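Local coordinates for probable chemoreceptor (Methyl-accepting chemotaxis) transmembrane protein (Rhizobium meliloti, PDB 6D8V) that probably serves as a transmembrane chemoreceptor whose sensory domain binds quaternary ammonium compounds such as 1,1-dimethyl-prolinium, at residues A[49-54]-A[97-102]; A[156-159]-A[164-167]. One frame throughout, in Å; residues are numbered along the deposited sequence.

Interactions 1 and 2 lie in the ligand-binding part of the chain and reach the same antiparallel sheet. Their centres are about 13 Å apart and their nearest atoms about 7 Å, so they do not touch. Interaction 1 packs the start of helix 51-58 on the run into strand 101-105, and that strand brings Tyr102 into the pocket, against 1,1-dimethyl-prolinium. Interaction 2 joins the two strands of the hairpin 149-160 and 163-173 close to its turn. Its Val167 side chain stays about 8 Å from the ligand, but the same two strands supply Met151 and Asp171 to the pocket. Strand 70-75, paired with both 101-105 and 163-173, connects the two regions.

Interaction 1. Residues A[49-54]-A[97-102]; sequences TDRAGA and GAFTPY. With PBE (1,1-dimethyl-prolinium), chain C.
Phe99 holds its CG anti to the backbone N (chi1 -176°), which sends the ring toward helix 51-58, and Arg51, with chi1 at 70° and a chain bent at chi2 and chi3, runs back past it the opposite way. Phe99 CD1 comes over one face of the guanidinium, 3.6 Å from Arg51 NH1, the two planes turned 52° apart. The charge is met by Asp81, salt-bridged to NE. Further round the ring, Phe99 CZ meets Ala54 CB edge-on at 4.1 Å, while Pro101 CD covers one ring face. Asp50 is the N-cap of this helix: its OD1 accepts from Gly53 N at 2.7 Å, from above the carboxylate plane.

Three residues on, Tyr102 turns one ring face to the ligand, with PBE CE 3.5 Å above the plane, over the centre. An aromatic face against a methyl group suits a quaternary ammonium, which has no N-H to donate. With a serine here the ligand would probably lose the aromatic surface it now rests on, opening a gap beside the methyl groups. Ile55 and Leu58 of helix 51-58 extend the packing onto Pro101, as strand 101-105 enters the sheet between strands 70-75 and 111-115.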
ATOM      1  N   THR A  49      25.631   6.555  10.536  1.00116.74           N
ATOM      2  CA  THR A  49      25.518   6.360   9.098  1.00125.06           C
ATOM      3  C   THR A  49      25.560   7.711   8.407  1.00123.42           C
ATOM      4  O   THR A  49      24.836   8.635   8.790  1.00116.62           O
ATOM      5  CB  THR A  49      24.226   5.616   8.723  1.00133.31           C
ATOM      6  OG1 THR A  49      23.180   6.560   8.438  1.00138.18           O
ATOM      7  CG2 THR A  49      23.797   4.683   9.856  1.00105.75           C
ATOM      8  N   ASP A  50      26.415   7.823   7.398  1.00134.98           N
ATOM      9  CA  ASP A  50      26.466   9.017   6.569  1.00130.45           C
ATOM     10  C   ASP A  50      25.270   9.008   5.620  1.00125.21           C
ATOM     11  O   ASP A  50      24.351   8.191   5.738  1.00126.74           O
ATOM     12  CB  ASP A  50      27.803   9.095   5.831  1.00127.55           C
ATOM     13  CG  ASP A  50      28.142   7.816   5.084  1.00125.25           C
ATOM     14  OD1 ASP A  50      27.335   6.870   5.106  1.00130.38           O
ATOM     15  OD2 ASP A  50      29.226   7.756   4.472  1.00133.10           O
ATOM     16  N   ARG A  51      25.252   9.938   4.669  1.00129.16           N
ATOM     17  CA  ARG A  51      24.196   9.921   3.666  1.00128.46           C
ATOM     18  C   ARG A  51      24.389   8.787   2.668  1.00127.89           C
ATOM     19  O   ARG A  51      23.405   8.236   2.160  1.00107.10           O
ATOM     20  CB  ARG A  51      24.140  11.258   2.930  1.00132.88           C
ATOM     21  CG  ARG A  51      25.322  11.516   2.009  1.00133.77           C
ATOM     22  CD  ARG A  51      24.831  12.169   0.732  1.00120.94           C
ATOM     23  NE  ARG A  51      23.991  13.321   1.041  1.00120.96           N
ATOM     24  CZ  ARG A  51      23.012  13.764   0.261  1.00121.23           C
ATOM     25  NH1 ARG A  51      22.741  13.146  -0.880  1.00120.12           N
ATOM     26  NH2 ARG A  51      22.301  14.821   0.629  1.00134.46           N
ATOM     27  N   ALA A  52      25.642   8.432   2.376  1.00139.34           N
ATOM     28  CA  ALA A  52      25.910   7.314   1.478  1.00126.63           C
ATOM     29  C   ALA A  52      25.365   6.015   2.055  1.00115.22           C
ATOM     30  O   ALA A  52      24.648   5.271   1.376  1.00110.81           O
ATOM     31  CB  ALA A  52      27.414   7.204   1.214  1.00119.96           C
ATOM     32  N   GLY A  53      25.686   5.737   3.322  1.00119.22           N
ATOM     33  CA  GLY A  53      25.247   4.502   3.950  1.00114.18           C
ATOM     34  C   GLY A  53      23.744   4.404   4.124  1.00106.02           C
ATOM     35  O   GLY A  53      23.177   3.308   4.052  1.00 98.08           O
ATOM     36  N   ALA A  54      23.074   5.531   4.375  1.00106.47           N
ATOM     37  CA  ALA A  54      21.618   5.492   4.445  1.00102.65           C
ATOM     38  C   ALA A  54      21.036   4.829   3.203  1.00109.86           C
ATOM     39  O   ALA A  54      20.088   4.040   3.296  1.00107.57           O
ATOM     40  CB  ALA A  54      21.051   6.900   4.625  1.00105.95           C
ATOM     41  N   GLY A  97      16.856  19.201  -5.524  1.00127.32           N
ATOM     42  CA  GLY A  97      17.920  19.357  -4.551  1.00136.27           C
ATOM     43  C   GLY A  97      17.535  18.873  -3.165  1.00145.02           C
ATOM     44  O   GLY A  97      17.650  19.620  -2.189  1.00158.07           O
ATOM     45  N   ALA A  98      17.081  17.627  -3.057  1.00128.23           N
ATOM     46  CA  ALA A  98      16.651  17.093  -1.773  1.00121.78           C
ATOM     47  C   ALA A  98      17.003  15.614  -1.696  1.00125.41           C
ATOM     48  O   ALA A  98      16.946  14.901  -2.702  1.00120.35           O
ATOM     49  CB  ALA A  98      15.147  17.299  -1.559  1.00105.95           C
ATOM     50  N   PHE A  99      17.362  15.162  -0.497  1.00130.10           N
ATOM     51  CA  PHE A  99      17.780  13.777  -0.286  1.00119.13           C
ATOM     52  C   PHE A  99      16.568  12.865  -0.419  1.00110.09           C
ATOM     53  O   PHE A  99      15.731  12.788   0.480  1.00108.41           O
ATOM     54  CB  PHE A  99      18.446  13.625   1.076  1.00114.87           C
ATOM     55  CG  PHE A  99      18.994  12.250   1.331  1.00116.33           C
ATOM     56  CD1 PHE A  99      19.735  11.595   0.358  1.00111.88           C
ATOM     57  CD2 PHE A  99      18.776  11.614   2.544  1.00108.17           C
ATOM     58  CE1 PHE A  99      20.244  10.331   0.586  1.00112.07           C
ATOM     59  CE2 PHE A  99      19.282  10.349   2.778  1.00104.23           C
ATOM     60  CZ  PHE A  99      20.018   9.705   1.799  1.00112.38           C
ATOM     61  N   THR A 100      16.475  12.160  -1.545  1.00104.02           N
ATOM     62  CA  THR A 100      15.320  11.319  -1.863  1.00102.38           C
ATOM     63  C   THR A 100      15.788  10.024  -2.516  1.00104.97           C
ATOM     64  O   THR A 100      15.657   9.833  -3.730  1.00113.77           O
ATOM     65  CB  THR A 100      14.336  12.064  -2.772  1.00112.27           C
ATOM     66  OG1 THR A 100      15.054  12.702  -3.836  1.00112.10           O
ATOM     67  CG2 THR A 100      13.573  13.122  -1.989  1.00104.96           C
ATOM     68  N   PRO A 101      16.339   9.103  -1.734  1.00107.36           N
ATOM     69  CA  PRO A 101      16.716   7.795  -2.281  1.00107.26           C
ATOM     70  C   PRO A 101      15.504   6.900  -2.464  1.00107.77           C
ATOM     71  O   PRO A 101      14.530   6.968  -1.711  1.00 97.72           O
ATOM     72  CB  PRO A 101      17.656   7.214  -1.215  1.00 92.40           C
ATOM     73  CG  PRO A 101      17.818   8.279  -0.165  1.00 97.09           C
ATOM     74  CD  PRO A 101      16.666   9.216  -0.305  1.00109.17           C
ATOM     75  N   TYR A 102      15.584   6.028  -3.468  1.00102.35           N
ATOM     76  CA  TYR A 102      14.450   5.157  -3.770  1.00 97.84           C
ATOM     77  C   TYR A 102      14.942   3.884  -4.447  1.00 94.46           C
ATOM     78  O   TYR A 102      15.363   3.921  -5.606  1.00105.24           O
ATOM     79  CB  TYR A 102      13.442   5.882  -4.649  1.00105.88           C
ATOM     80  CG  TYR A 102      12.217   5.057  -4.970  1.00 94.62           C
ATOM     81  CD1 TYR A 102      11.761   4.085  -4.090  1.00 84.15           C
ATOM     82  CD2 TYR A 102      11.516   5.257  -6.153  1.00 87.55           C
ATOM     83  CE1 TYR A 102      10.642   3.332  -4.384  1.00 89.28           C
ATOM     84  CE2 TYR A 102      10.399   4.509  -6.452  1.00 88.06           C
ATOM     85  CZ  TYR A 102       9.965   3.548  -5.568  1.00 86.81           C
ATOM     86  OH  TYR A 102       8.846   2.803  -5.871  1.00 83.58           O
TER
HETATM   87  N   PBE C 402       7.725   6.767  -4.023  1.00102.12           N
HETATM   88  CD  PBE C 402       7.443   6.954  -2.761  1.00 91.91           C
HETATM   89  CA  PBE C 402       6.702   7.668  -4.695  1.00106.11           C
HETATM   90  CB  PBE C 402       6.781   8.965  -3.795  1.00111.80           C
HETATM   91  CG  PBE C 402       7.057   8.542  -2.638  1.00 95.38           C
HETATM   92  CE  PBE C 402       9.115   7.191  -4.295  1.00110.08           C
HETATM   93  CF  PBE C 402       7.513   5.355  -4.398  1.00 91.79           C
HETATM   94  C   PBE C 402       6.923   7.971  -6.090  1.00 93.14           C
HETATM   95  O   PBE C 402       6.326   8.955  -6.608  1.00 98.64           O
HETATM   96  OXT PBE C 402       7.678   7.258  -6.803  1.00 97.76           O

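Interaction 2. Residues A[156-159]-A[164-167]; sequences YPVM and MIGV
Val158 O is held by two groups of the facing strand: Ile165 N donates to it at 3.0 Å, and the CA-H of Met164 adds a weaker contact, Met164 CA lying 3.4 Å from Val158 O. Val158 N bonds the same strand too, donating to Gly166 O at 2.9 Å with an N-H...O angle of 165°. Val158 therefore bonds to two successive residues, Ile165 and Gly166, while Pro157 pairs with Val167 and Met159 with Met164 as non-hydrogen-bonded pairs. The extra residue makes a beta bulge in the second strand of a hairpin, strands 149-160 and 163-173, within the PDC sensor domain of the Cache clan. At Gly166 the backbone angles would jam a CB against the preceding carbonyl, so glycine fits the bulge.

On the face of Val158, its CG1 meets Ile165 CG1 at 4.0 Å, the two side chains crossing obliquely; from helix 2-45, Ser37 touches Val158 and His44 touches Ile165. The opposite face carries Pro157, Met159, Met164 and Val167. Met164, bent at chi3 (-63°), brings its CE back to Pro157 CB at 3.9 Å, and Met159 SD rests against Met164 CB at the more exposed end. Val167 CG1 packs beside Tyr156 O at 3.5 Å. Helix 123-131 lies over this side, with Ala128 on Pro157, Ala129 on Met164 and Tyr125 on Val167.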
ATOM      1  N   TYR A 156       6.349   5.802   7.582  1.00 75.79           N
ATOM      2  CA  TYR A 156       6.576   6.056   8.993  1.00 76.53           C
ATOM      3  C   TYR A 156       7.442   7.294   9.159  1.00 87.77           C
ATOM      4  O   TYR A 156       8.305   7.573   8.321  1.00 89.24           O
ATOM      5  CB  TYR A 156       7.264   4.863   9.673  1.00 69.67           C
ATOM      6  CG  TYR A 156       6.305   3.852  10.246  1.00 74.11           C
ATOM      7  CD1 TYR A 156       5.841   2.796   9.476  1.00 69.69           C
ATOM      8  CD2 TYR A 156       5.857   3.955  11.559  1.00 80.32           C
ATOM      9  CE1 TYR A 156       4.958   1.865  10.006  1.00 64.04           C
ATOM     10  CE2 TYR A 156       4.971   3.039  12.086  1.00 83.39           C
ATOM     11  CZ  TYR A 156       4.525   1.997  11.305  1.00 69.33           C
ATOM     12  OH  TYR A 156       3.639   1.079  11.823  1.00 74.73           O
ATOM     13  N   PRO A 157       7.229   8.056  10.227  1.00 98.47           N
ATOM     14  CA  PRO A 157       8.116   9.191  10.502  1.00 96.78           C
ATOM     15  C   PRO A 157       9.485   8.708  10.948  1.00 94.45           C
ATOM     16  O   PRO A 157       9.604   7.758  11.726  1.00103.36           O
ATOM     17  CB  PRO A 157       7.397   9.947  11.627  1.00 87.06           C
ATOM     18  CG  PRO A 157       5.989   9.419  11.627  1.00 96.94           C
ATOM     19  CD  PRO A 157       6.081   8.006  11.146  1.00 99.02           C
ATOM     20  N   VAL A 158      10.521   9.364  10.436  1.00 87.37           N
ATOM     21  CA  VAL A 158      11.897   9.112  10.846  1.00 95.45           C
ATOM     22  C   VAL A 158      12.282  10.181  11.860  1.00113.88           C
ATOM     23  O   VAL A 158      12.212  11.380  11.561  1.00115.20           O
ATOM     24  CB  VAL A 158      12.854   9.113   9.642  1.00 90.00           C
ATOM     25  CG1 VAL A 158      14.290   8.943  10.106  1.00102.27           C
ATOM     26  CG2 VAL A 158      12.488   8.010   8.673  1.00 80.34           C
ATOM     27  N   MET A 159      12.690   9.753  13.057  1.00110.72           N
ATOM     28  CA  MET A 159      12.990  10.658  14.158  1.00103.97           C
ATOM     29  C   MET A 159      14.477  10.636  14.488  1.00107.17           C
ATOM     30  O   MET A 159      15.128   9.590  14.407  1.00106.86           O
ATOM     31  CB  MET A 159      12.184  10.293  15.404  1.00 98.35           C
ATOM     32  CG  MET A 159      10.689  10.208  15.183  1.00 98.61           C
ATOM     33  SD  MET A 159       9.916  11.805  14.881  1.00109.87           S
ATOM     34  CE  MET A 159      10.376  12.679  16.376  1.00103.74           C
ATOM     35  N   MET A 164      11.589  15.207  14.121  1.00113.29           N
ATOM     36  CA  MET A 164      11.493  14.403  12.909  1.00109.59           C
ATOM     37  C   MET A 164      12.290  15.055  11.787  1.00107.65           C
ATOM     38  O   MET A 164      12.311  16.280  11.646  1.00109.25           O
ATOM     39  CB  MET A 164      10.029  14.201  12.496  1.00100.08           C
ATOM     40  CG  MET A 164       9.501  15.191  11.466  1.00111.17           C
ATOM     41  SD  MET A 164       7.968  14.657  10.655  1.00119.21           S
ATOM     42  CE  MET A 164       8.510  13.176   9.805  1.00119.68           C
ATOM     43  N   ILE A 165      12.966  14.219  11.001  1.00100.32           N
ATOM     44  CA  ILE A 165      13.844  14.673   9.928  1.00107.69           C
ATOM     45  C   ILE A 165      13.402  14.179   8.559  1.00115.67           C
ATOM     46  O   ILE A 165      14.088  14.451   7.567  1.00114.58           O
ATOM     47  CB  ILE A 165      15.307  14.264  10.190  1.00103.99           C
ATOM     48  CG1 ILE A 165      15.428  12.739  10.234  1.00 99.37           C
ATOM     49  CG2 ILE A 165      15.824  14.903  11.474  1.00109.52           C
ATOM     50  CD1 ILE A 165      16.848  12.240  10.441  1.00105.90           C
ATOM     51  N   GLY A 166      12.292  13.462   8.470  1.00108.76           N
ATOM     52  CA  GLY A 166      11.805  12.994   7.192  1.00 97.33           C
ATOM     53  C   GLY A 166      10.880  11.802   7.370  1.00101.22           C
ATOM     54  O   GLY A 166      10.500  11.448   8.488  1.00123.19           O
ATOM     55  N   VAL A 167      10.545  11.190   6.238  1.00 82.94           N
ATOM     56  CA  VAL A 167       9.613  10.071   6.188  1.00 80.16           C
ATOM     57  C   VAL A 167      10.254   8.937   5.402  1.00 85.26           C
ATOM     58  O   VAL A 167      10.781   9.160   4.309  1.00 93.11           O
ATOM     59  CB  VAL A 167       8.275  10.475   5.538  1.00 77.48           C
ATOM     60  CG1 VAL A 167       7.372   9.259   5.389  1.00 80.58           C
ATOM     61  CG2 VAL A 167       7.592  11.576   6.336  1.00 80.81           C
TER